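Local atomic coordinates of BSU-2 beta-lactamase (Bacillus subtilis, PDB entry 6W5E), a protein that probably hydrolyses the beta-lactam ring of beta-lactam antibiotics, acting as a class D serine beta-lactamase related to the penicillin-binding protein transpeptidases. Residues K142-L145 with H146-S149. Residues are numbered along the deposited sequence; the frame is centred on the assembly and turned at random.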
loop_
_atom_site.group_PDB
_atom_site.type_symbol
_atom_site.label_atom_id
_atom_site.label_comp_id
_atom_site.label_asym_id
_atom_site.label_seq_id
_atom_site.Cartn_x
_atom_site.Cartn_y
_atom_site.Cartn_z
ATOM N N LYS A 142 -4.138 -4.911 -17.731
ATOM C CA LYS A 142 -4.192 -3.608 -18.387
ATOM C C LYS A 142 -5.575 -2.979 -18.262
ATOM O O LYS A 142 -5.704 -1.793 -17.926
ATOM C CB LYS A 142 -3.776 -3.751 -19.852
ATOM C CG LYS A 142 -3.655 -2.435 -20.594
ATOM C CD LYS A 142 -2.536 -1.572 -20.019
ATOM C CE LYS A 142 -2.162 -0.438 -20.959
ATOM N NZ LYS A 142 -1.228 0.525 -20.318
ATOM N N THR A 143 -6.628 -3.761 -18.525
ATOM C CA THR A 143 -7.987 -3.243 -18.381
ATOM C C THR A 143 -8.244 -2.775 -16.954
ATOM O O THR A 143 -8.781 -1.682 -16.737
ATOM C CB THR A 143 -8.995 -4.319 -18.788
ATOM O OG1 THR A 143 -8.822 -4.632 -20.175
ATOM C CG2 THR A 143 -10.425 -3.839 -18.557
ATOM N N TRP A 144 -7.843 -3.579 -15.969
ATOM C CA TRP A 144 -8.085 -3.208 -14.578
ATOM C C TRP A 144 -7.320 -1.948 -14.181
ATOM O O TRP A 144 -7.844 -1.109 -13.444
ATOM C CB TRP A 144 -7.748 -4.376 -13.654
ATOM C CG TRP A 144 -8.890 -5.330 -13.494
ATOM C CD1 TRP A 144 -9.032 -6.562 -14.071
ATOM C CD2 TRP A 144 -10.072 -5.108 -12.722
ATOM N NE1 TRP A 144 -10.235 -7.124 -13.696
ATOM C CE2 TRP A 144 -10.886 -6.251 -12.864
ATOM C CE3 TRP A 144 -10.515 -4.058 -11.911
ATOM C CZ2 TRP A 144 -12.123 -6.367 -12.230
ATOM C CZ3 TRP A 144 -11.744 -4.174 -11.288
ATOM C CH2 TRP A 144 -12.533 -5.320 -11.448
ATOM N N LEU A 145 -6.072 -1.797 -14.637
ATOM C CA LEU A 145 -5.330 -0.597 -14.254
ATOM C C LEU A 145 -5.949 0.664 -14.848
ATOM O O LEU A 145 -5.822 1.745 -14.259
ATOM C CB LEU A 145 -3.851 -0.723 -14.623
ATOM C CG LEU A 145 -3.056 -1.785 -13.845
ATOM C CD1 LEU A 145 -1.565 -1.526 -13.953
ATOM C CD2 LEU A 145 -3.469 -1.867 -12.380
ATOM N N HIS A 146 -6.613 0.567 -16.006
ATOM C CA HIS A 146 -7.330 1.745 -16.486
ATOM C C HIS A 146 -8.600 1.986 -15.683
ATOM O O HIS A 146 -8.921 3.136 -15.366
ATOM C CB HIS A 146 -7.626 1.683 -17.985
ATOM C CG HIS A 146 -7.911 3.031 -18.586
ATOM N ND1 HIS A 146 -7.001 4.065 -18.546
ATOM C CD2 HIS A 146 -9.001 3.519 -19.228
ATOM C CE1 HIS A 146 -7.513 5.127 -19.142
ATOM N NE2 HIS A 146 -8.728 4.824 -19.560
ATOM N N THR A 147 -9.325 0.920 -15.334
ATOM C CA THR A 147 -10.481 1.063 -14.451
ATOM C C THR A 147 -10.095 1.766 -13.153
ATOM O O THR A 147 -10.848 2.600 -12.638
ATOM C CB THR A 147 -11.095 -0.317 -14.170
ATOM O OG1 THR A 147 -11.806 -0.757 -15.330
ATOM C CG2 THR A 147 -12.055 -0.285 -12.985
ATOM N N LEU A 148 -8.917 1.453 -12.623
ATOM C CA LEU A 148 -8.473 1.945 -11.327
ATOM C C LEU A 148 -7.655 3.228 -11.404
ATOM O O LEU A 148 -7.260 3.753 -10.354
ATOM C CB LEU A 148 -7.656 0.867 -10.623
ATOM C CG LEU A 148 -8.420 -0.418 -10.317
ATOM C CD1 LEU A 148 -7.470 -1.471 -9.773
ATOM C CD2 LEU A 148 -9.578 -0.143 -9.352
ATOM N N SER A 149 -7.373 3.733 -12.604
ATOM C CA SER A 149 -6.615 4.972 -12.774
ATOM C C SER A 149 -5.273 4.898 -12.051
ATOM O O SER A 149 -4.889 5.806 -11.312
ATOM C CB SER A 149 -7.424 6.180 -12.297
ATOM O OG SER A 149 -8.509 6.447 -13.163
#
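The carbonyl oxygens of K142, T143 and W144 accept the N-H groups of H146, T147 and L148 in the i to i+4 bonds of an alpha helix, here the last turn and a half of helix 138-147. The first, H146 N to K142 O, is 3.2 Å long. In the second, T147 N reaches T143 O at 3.0 Å. The third, L148 N to W144 O at 2.9 Å, bends to 143° as the helix runs out. At S149 the chain leaves helical geometry with a positive phi, and the turn closes as a Schellman motif.

T143 O also has the hydroxyl of T147 close by. With chi1 at -74°, OG1 lies beside the backbone N of its own residue and comes back over the preceding turn, where it makes a weak hydrogen bond to T143 O at 3.5 Å. The same rotation turns the methyl CG2 to W144, meeting indole atom CE3 obliquely at 4.2 Å. L148 approaches that ring from its edge, near the ring plane, with CG 4.5 Å from CE3 of W144. L148 CG also lies 3.3 Å from W144 O, the oxygen that accepts the N-H of L148.

K142 and H146, one turn apart, both hydrogen-bond to E153 beyond the turn: the lysine NZ to its backbone O, the histidine ND1 to its carboxylate oxygen OE1. On the inner face, L145 and L148 pack on V81 of helix 81-88, and W144 lies on I85 and Q88 of that helix. The indole also meets the ring of F189 with nearly parallel planes, which joins the end of helix 138-147 to the loop between helices 172-184 and 191-200.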